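Side-chain contacts in uncharacterized conserved protein of COG5135 (Nostoc punctiforme, PDB 2I51), which binds flavin mononucleotide and, being related to pyridoxamine 5'-phosphate oxidase, is probably a flavin-dependent oxidoreductase of unknown substrate: residues 43-46 with 47-50; 115-119 with 120-124. One frame throughout, in Å; residues are numbered along the deposited sequence.

Contact 1 (43-46 with 47-50); sequences LVFR and GFLE. With FMN (flavin mononucleotide), chain C.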
ATOM      1  N   LEU A  43       8.034  -0.438  -1.375  1.00 15.31           N
ATOM      2  CA  LEU A  43       9.328  -0.030  -1.863  1.00 14.88           C
ATOM      3  C   LEU A  43      10.044   0.728  -0.775  1.00 15.71           C
ATOM      4  O   LEU A  43       9.426   1.233   0.149  1.00 16.09           O
ATOM      5  CB  LEU A  43       9.220   0.944  -3.034  1.00 15.35           C
ATOM      6  CG  LEU A  43       8.293   0.554  -4.172  1.00 21.87           C
ATOM      7  CD1 LEU A  43       8.160   1.741  -5.180  1.00 22.20           C
ATOM      8  CD2 LEU A  43       8.846  -0.658  -4.761  1.00 21.42           C
ATOM      9  N   VAL A  44      11.368   0.855  -0.869  1.00 15.60           N
ATOM     10  CA  VAL A  44      12.153   1.750  -0.008  1.00 15.54           C
ATOM     11  C   VAL A  44      12.249   3.142  -0.584  1.00 15.44           C
ATOM     12  O   VAL A  44      12.652   3.305  -1.748  1.00 15.79           O
ATOM     13  CB  VAL A  44      13.593   1.196   0.124  1.00 15.63           C
ATOM     14  CG1 VAL A  44      14.474   2.134   1.016  1.00 19.86           C
ATOM     15  CG2 VAL A  44      13.576  -0.242   0.693  1.00 19.44           C
ATOM     16  N   PHE A  45      11.867   4.161   0.184  1.00 14.99           N
ATOM     17  CA  PHE A  45      12.084   5.542  -0.193  1.00 13.80           C
ATOM     18  C   PHE A  45      13.583   5.836  -0.137  1.00 14.07           C
ATOM     19  O   PHE A  45      14.235   5.615   0.867  1.00 15.64           O
ATOM     20  CB  PHE A  45      11.368   6.421   0.827  1.00 16.55           C
ATOM     21  CG  PHE A  45      11.691   7.878   0.732  1.00 13.58           C
ATOM     22  CD1 PHE A  45      11.259   8.626  -0.362  1.00 15.85           C
ATOM     23  CD2 PHE A  45      12.391   8.504   1.734  1.00 17.47           C
ATOM     24  CE1 PHE A  45      11.552   9.980  -0.413  1.00 16.76           C
ATOM     25  CE2 PHE A  45      12.658   9.849   1.688  1.00 17.14           C
ATOM     26  CZ  PHE A  45      12.224  10.579   0.633  1.00 14.95           C
ATOM     27  N   ARG A  46      14.078   6.396  -1.233  1.00 14.89           N
ATOM     28  CA  ARG A  46      15.504   6.689  -1.386  0.50 16.15           C
ATOM     29  C   ARG A  46      15.793   8.179  -1.519  1.00 18.59           C
ATOM     30  O   ARG A  46      16.711   8.582  -2.254  1.00 17.82           O
ATOM     31  CB  ARG A  46      16.055   5.915  -2.577  0.50 15.91           C
ATOM     32  CG  ARG A  46      15.692   4.431  -2.499  0.50 21.59           C
ATOM     33  CD  ARG A  46      16.712   3.519  -3.030  0.50 22.23           C
ATOM     34  NE  ARG A  46      16.530   2.116  -2.639  0.50 13.34           N
ATOM     35  CZ  ARG A  46      17.392   1.433  -1.868  0.50 13.00           C
ATOM     36  NH1 ARG A  46      18.441   2.024  -1.335  0.50 16.65           N
ATOM     37  NH2 ARG A  46      17.173   0.165  -1.570  0.50 20.19           N
ATOM     38  N   GLY A  47      15.012   9.020  -0.840  1.00 16.15           N
ATOM     39  CA  GLY A  47      15.226  10.444  -0.842  1.00 15.71           C
ATOM     40  C   GLY A  47      14.548  11.172  -1.985  1.00 15.83           C
ATOM     41  O   GLY A  47      14.006  10.574  -2.892  1.00 18.95           O
ATOM     42  N   PHE A  48      14.552  12.491  -1.922  1.00 15.48           N
ATOM     43  CA  PHE A  48      14.165  13.334  -3.033  1.00 14.10           C
ATOM     44  C   PHE A  48      15.312  13.559  -4.009  1.00 16.79           C
ATOM     45  O   PHE A  48      16.468  13.657  -3.610  1.00 18.39           O
ATOM     46  CB  PHE A  48      13.682  14.666  -2.492  1.00 15.69           C
ATOM     47  CG  PHE A  48      12.363  14.545  -1.717  1.00 15.01           C
ATOM     48  CD1 PHE A  48      11.142  14.592  -2.375  1.00 16.88           C
ATOM     49  CD2 PHE A  48      12.384  14.329  -0.347  1.00 15.59           C
ATOM     50  CE1 PHE A  48       9.935  14.451  -1.663  1.00 17.41           C
ATOM     51  CE2 PHE A  48      11.192  14.157   0.352  1.00 16.24           C
ATOM     52  CZ  PHE A  48       9.995  14.191  -0.311  1.00 15.51           C
ATOM     53  N   LEU A  49      14.944  13.721  -5.268  1.00 17.06           N
ATOM     54  CA  LEU A  49      15.902  14.049  -6.304  1.00 16.49           C
ATOM     55  C   LEU A  49      16.272  15.491  -6.078  1.00 17.25           C
ATOM     56  O   LEU A  49      15.418  16.346  -5.907  1.00 16.66           O
ATOM     57  CB  LEU A  49      15.272  13.851  -7.667  1.00 16.02           C
ATOM     58  CG  LEU A  49      16.120  14.223  -8.851  1.00 18.34           C
ATOM     59  CD1 LEU A  49      17.396  13.340  -8.892  1.00 21.93           C
ATOM     60  CD2 LEU A  49      15.256  14.077 -10.090  1.00 19.75           C
ATOM     61  N   GLU A  50      17.559  15.779  -6.132  1.00 18.79           N
ATOM     62  CA  GLU A  50      18.056  17.099  -5.782  0.50 20.70           C
ATOM     63  C   GLU A  50      17.422  18.176  -6.654  1.00 20.20           C
ATOM     64  O   GLU A  50      17.196  17.985  -7.875  1.00 19.58           O
ATOM     65  CB  GLU A  50      19.575  17.146  -5.883  0.50 22.96           C
ATOM     66  CG  GLU A  50      20.088  16.771  -7.236  0.50 21.42           C
TER
HETATM   67  N1  FMN C 300      10.935  -3.821  -4.798  1.00 10.57           N
HETATM   68  C2  FMN C 300      11.481  -2.894  -5.604  1.00 13.59           C
HETATM   69  O2  FMN C 300      11.369  -2.946  -6.833  1.00 15.73           O
HETATM   70  N3  FMN C 300      12.144  -1.817  -5.049  1.00 13.29           N
HETATM   71  C4  FMN C 300      12.301  -1.662  -3.704  1.00 13.00           C
HETATM   72  O4  FMN C 300      12.791  -0.587  -3.195  1.00 13.19           O
HETATM   73  C4A FMN C 300      11.743  -2.610  -2.861  1.00 11.01           C
HETATM   74  N5  FMN C 300      11.892  -2.520  -1.487  1.00 12.49           N
HETATM   75  C5A FMN C 300      11.129  -3.407  -0.681  1.00 11.36           C
HETATM   76  C6  FMN C 300      11.168  -3.259   0.688  1.00 11.20           C
HETATM   77  C7  FMN C 300      10.463  -4.114   1.551  1.00 11.07           C
HETATM   78  C7M FMN C 300      10.323  -3.770   3.011  1.00 13.80           C
HETATM   79  C8  FMN C 300       9.761  -5.166   0.964  1.00 10.38           C
HETATM   80  C8M FMN C 300       8.773  -5.966   1.822  1.00 12.84           C
HETATM   81  C9  FMN C 300       9.737  -5.330  -0.423  1.00 11.36           C
HETATM   82  C9A FMN C 300      10.456  -4.477  -1.246  1.00 11.44           C
HETATM   83  N10 FMN C 300      10.468  -4.629  -2.614  1.00 12.20           N
HETATM   84  C10 FMN C 300      11.041  -3.697  -3.424  1.00 11.26           C
HETATM   85  C1' FMN C 300       9.868  -5.866  -3.275  1.00 12.17           C
HETATM   86  C2' FMN C 300       8.471  -5.488  -3.782  1.00 12.35           C
HETATM   87  O2' FMN C 300       7.565  -5.269  -2.671  1.00 11.53           O
HETATM   88  C3' FMN C 300       7.880  -6.505  -4.778  1.00 13.45           C
HETATM   89  O3' FMN C 300       7.936  -7.781  -4.172  1.00 14.05           O
HETATM   90  C4' FMN C 300       8.768  -6.498  -6.040  1.00 15.24           C
HETATM   91  O4' FMN C 300       9.191  -5.195  -6.456  1.00 16.35           O
HETATM   92  C5' FMN C 300       7.936  -7.086  -7.179  1.00 15.93           C
HETATM   93  O5' FMN C 300       6.780  -6.280  -7.367  1.00 13.89           O
HETATM   94  P   FMN C 300       6.048  -6.257  -8.760  1.00 15.46           P
HETATM   95  O1P FMN C 300       6.871  -5.571  -9.790  1.00 16.15           O
HETATM   96  O2P FMN C 300       5.822  -7.754  -9.142  1.00 19.37           O
HETATM   97  O3P FMN C 300       4.701  -5.650  -8.541  1.00 16.60           O
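At the exit of strand 38-44, beside the flavin site, the ring of F45 meets the backbone of G47 and the ring of F48. G47 CA lies over one face of the F45 ring, 3.8 Å from its centroid, a CH-pi contact. G47 N sits over the centre of the same face. At its backbone angles a side chain on G47 would jam against R46 O, which calls for glycine. The far end of F45 turns its edge to the face of F48, in a T-shaped pair with planes at 72°. Between the rings the closest atoms are F45 CZ and F48 CE2, at 3.7 Å. CG of F45 is anti to the backbone N (chi1 170°), laying the ring along the following chain. An alanine in place of this phenylalanine would take away the ring and is likely to leave G47 CA without its aromatic face and F48 without its edge-on partner. At the strand end V44 N donates a nearly straight bond to FMN O4 (3.1 Å, 172°), and L43 CD2 packs near FMN N3. A strand end lining the flavin is consistent with the FMN-binding split barrel of the pyridoxamine 5'-phosphate oxidase family.

Contact 2 (115-119 with 120-124); sequences QELSD and AARLQ. With EDO (1,2-ethanediol), chain E; EDO (1,2-ethanediol), chain I.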
ATOM      1  N   GLN A 115      25.286   4.431  -7.887  1.00 13.34           N
ATOM      2  CA  GLN A 115      26.531   4.588  -7.162  1.00 13.76           C
ATOM      3  C   GLN A 115      26.331   4.765  -5.643  1.00 15.19           C
ATOM      4  O   GLN A 115      27.221   4.375  -4.862  1.00 16.41           O
ATOM      5  CB  GLN A 115      27.305   5.753  -7.735  1.00 15.86           C
ATOM      6  CG  GLN A 115      27.820   5.427  -9.138  1.00 14.61           C
ATOM      7  CD  GLN A 115      28.640   6.544  -9.711  1.00 16.70           C
ATOM      8  OE1 GLN A 115      28.833   7.569  -9.042  1.00 20.63           O
ATOM      9  NE2 GLN A 115      29.075   6.416 -10.963  1.00 14.23           N
ATOM     10  N   GLU A 116      25.200   5.340  -5.255  1.00 14.84           N
ATOM     11  CA  GLU A 116      24.887   5.592  -3.864  1.00 15.18           C
ATOM     12  C   GLU A 116      24.406   4.366  -3.124  1.00 17.17           C
ATOM     13  O   GLU A 116      24.352   4.345  -1.866  1.00 18.31           O
ATOM     14  CB  GLU A 116      23.816   6.717  -3.808  1.00 16.03           C
ATOM     15  CG  GLU A 116      24.387   8.046  -4.194  1.00 20.74           C
ATOM     16  CD  GLU A 116      23.404   9.154  -4.605  1.00 25.22           C
ATOM     17  OE1 GLU A 116      22.183   8.950  -4.487  1.00 26.96           O
ATOM     18  OE2 GLU A 116      23.889  10.248  -5.036  1.00 27.23           O
ATOM     19  N   LEU A 117      23.985   3.349  -3.846  1.00 14.89           N
ATOM     20  CA  LEU A 117      23.542   2.128  -3.230  1.00 15.15           C
ATOM     21  C   LEU A 117      24.631   1.392  -2.460  1.00 17.10           C
ATOM     22  O   LEU A 117      25.821   1.552  -2.711  1.00 16.82           O
ATOM     23  CB  LEU A 117      22.982   1.177  -4.272  1.00 15.44           C
ATOM     24  CG  LEU A 117      21.769   1.675  -5.066  1.00 14.11           C
ATOM     25  CD1 LEU A 117      21.389   0.587  -6.060  1.00 15.94           C
ATOM     26  CD2 LEU A 117      20.579   2.008  -4.172  1.00 17.93           C
ATOM     27  N   SER A 118      24.218   0.514  -1.529  1.00 18.84           N
ATOM     28  CA  SER A 118      25.167  -0.442  -1.027  1.00 18.42           C
ATOM     29  C   SER A 118      25.515  -1.565  -2.027  1.00 19.14           C
ATOM     30  O   SER A 118      24.789  -1.821  -2.984  1.00 17.24           O
ATOM     31  CB  SER A 118      24.614  -1.127   0.245  1.00 20.15           C
ATOM     32  OG  SER A 118      23.449  -1.842  -0.107  1.00 20.87           O
ATOM     33  N   ASP A 119      26.606  -2.284  -1.764  1.00 18.89           N
ATOM     34  CA  ASP A 119      26.896  -3.483  -2.542  1.00 20.06           C
ATOM     35  C   ASP A 119      25.745  -4.451  -2.512  1.00 20.35           C
ATOM     36  O   ASP A 119      25.415  -5.045  -3.511  1.00 20.21           O
ATOM     37  CB  ASP A 119      28.183  -4.182  -2.071  1.00 21.28           C
ATOM     38  CG  ASP A 119      29.444  -3.456  -2.469  1.00 26.27           C
ATOM     39  OD1 ASP A 119      29.470  -2.765  -3.530  1.00 29.53           O
ATOM     40  OD2 ASP A 119      30.470  -3.651  -1.766  1.00 31.28           O
ATOM     41  N   ALA A 120      25.152  -4.643  -1.332  1.00 20.39           N
ATOM     42  CA  ALA A 120      24.036  -5.591  -1.226  1.00 20.55           C
ATOM     43  C   ALA A 120      22.876  -5.250  -2.153  1.00 19.62           C
ATOM     44  O   ALA A 120      22.263  -6.136  -2.797  1.00 19.95           O
ATOM     45  CB  ALA A 120      23.542  -5.664   0.265  1.00 22.26           C
ATOM     46  N   ALA A 121      22.565  -3.960  -2.223  1.00 19.20           N
ATOM     47  CA  ALA A 121      21.472  -3.491  -2.998  1.00 18.42           C
ATOM     48  C   ALA A 121      21.809  -3.667  -4.488  1.00 19.73           C
ATOM     49  O   ALA A 121      20.966  -4.121  -5.254  1.00 18.64           O
ATOM     50  CB  ALA A 121      21.107  -2.031  -2.671  1.00 19.18           C
ATOM     51  N   ARG A 122      23.042  -3.330  -4.902  1.00 17.19           N
ATOM     52  CA  ARG A 122      23.393  -3.574  -6.320  1.00 14.56           C
ATOM     53  C   ARG A 122      23.377  -5.050  -6.710  1.00 15.92           C
ATOM     54  O   ARG A 122      22.976  -5.409  -7.804  1.00 16.85           O
ATOM     55  CB  ARG A 122      24.751  -2.980  -6.660  1.00 15.25           C
ATOM     56  CG  ARG A 122      24.787  -1.451  -6.752  1.00 14.61           C
ATOM     57  CD  ARG A 122      26.125  -0.931  -7.253  1.00 13.89           C
ATOM     58  NE  ARG A 122      27.173  -1.001  -6.225  1.00 14.66           N
ATOM     59  CZ  ARG A 122      27.370  -0.067  -5.307  1.00 15.85           C
ATOM     60  NH1 ARG A 122      26.716   1.089  -5.339  1.00 15.01           N
ATOM     61  NH2 ARG A 122      28.226  -0.308  -4.336  1.00 18.17           N
ATOM     62  N   LEU A 123      23.822  -5.915  -5.766  1.00 18.30           N
ATOM     63  CA  LEU A 123      23.939  -7.362  -6.017  0.50 17.84           C
ATOM     64  C   LEU A 123      22.577  -7.961  -6.409  1.00 17.29           C
ATOM     65  O   LEU A 123      22.505  -8.857  -7.243  1.00 17.53           O
ATOM     66  CB  LEU A 123      24.498  -8.100  -4.774  0.50 19.92           C
ATOM     67  CG  LEU A 123      26.016  -8.138  -4.507  0.50 23.06           C
ATOM     68  CD1 LEU A 123      26.325  -8.529  -3.069  0.50 25.31           C
ATOM     69  CD2 LEU A 123      26.726  -9.110  -5.443  0.50 20.78           C
ATOM     70  N   GLN A 124      21.501  -7.471  -5.829  1.00 19.06           N
ATOM     71  CA  GLN A 124      20.172  -8.031  -6.112  1.00 19.17           C
ATOM     72  C   GLN A 124      19.764  -7.925  -7.562  1.00 20.08           C
ATOM     73  O   GLN A 124      18.975  -8.717  -8.041  1.00 18.80           O
ATOM     74  CB  GLN A 124      19.083  -7.384  -5.253  1.00 21.80           C
ATOM     75  CG  GLN A 124      19.210  -7.595  -3.801  1.00 27.46           C
ATOM     76  CD  GLN A 124      17.903  -7.295  -3.026  1.00 23.98           C
ATOM     77  OE1 GLN A 124      16.852  -7.014  -3.614  1.00 34.51           O
ATOM     78  NE2 GLN A 124      17.981  -7.378  -1.710  1.00 37.32           N
TER
HETATM   79  C1  EDO E 302      26.576   9.375  -6.232  1.00 46.16           C
HETATM   80  O1  EDO E 302      26.521  10.411  -5.241  1.00 57.56           O
HETATM   81  C2  EDO E 302      27.757   9.612  -7.151  1.00 44.57           C
HETATM   82  O2  EDO E 302      28.814   8.770  -6.699  1.00 47.78           O
HETATM   83  C1  EDO I 306      15.192  -4.872  -6.929  1.00 41.16           C
HETATM   84  O1  EDO I 306      16.495  -5.358  -6.563  1.00 45.21           O
HETATM   85  C2  EDO I 306      15.007  -3.466  -6.368  1.00 38.86           C
HETATM   86  O2  EDO I 306      15.811  -3.212  -5.189  1.00 40.58           O
HETATM   87  O   HOH W   1      29.148   1.589  -2.327  1.00 37.43           O
HETATM   88  O   HOH W   2      28.623  -3.446  -6.585  1.00 16.89           O
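R122 reaches back from helix 119-123, crossing D119 and L117 obliquely, and brings its guanidinium to the preceding turn. The carboxylate of D119 and the guanidinium stand almost perpendicular, with planes 80° apart. D119 OD1 lies at the guanidinium edge, near its plane, and takes the salt bridge from R122 NH2 at 2.9 Å. The donor itself comes from above the carboxylate plane, 40° out of it. R122 NH2 alone bonds D119 OD1 directly; R122 NE stands 4.0 Å from it. Water 2 accepts from R122 NE and donates to D119 OD1, which adds a second link between the two groups. The bend at chi3 (-75°) swings the R122 tip back toward the carbonyls before the helix. There R122 NH1 makes weak bonds to L117 O (2.8 Å) and Q115 O, and it also bonds to W114 O. Water 1 accepts from NH2 and donates weakly to L117 O. One guanidinium face lies over S118 O. That oxygen also accepts a nearly straight bond from R122 N (3.0 Å). The aliphatic part of R122 is not idle: its CG packs on L117 CD1 at 4.0 Å, and L117 CB rests against A121 CB. P146 and P148 also touch the R122 side chain. At the start of the helix S118 OG takes the bond from A121 N at 3.1 Å. This is a serine N-cap on helix 119-123, with the arginine tying the new helix to the end of helix 107-116.

How the contacts relate
Contact 1 comes first along the chain and closes long before contact 2 opens. Their centres are about 15 Å apart. Contact 1 continues strand 38-44 of the antiparallel sheet into the loop before strand 55-60, about 6 Å from the centre of the chain. Contact 2 joins helices 107-116 and 119-123 farther out, about 17 Å from that centre. In one of the two conformers of R46, its NH1 packs on L117 CD2 at 3.6 Å. R56 adds a second link, bonded to R46 O and paired with E116. The helix junction thus lies beside the chain just after the FMN-binding strand end, with the L117 side chain about 8 Å from the flavin.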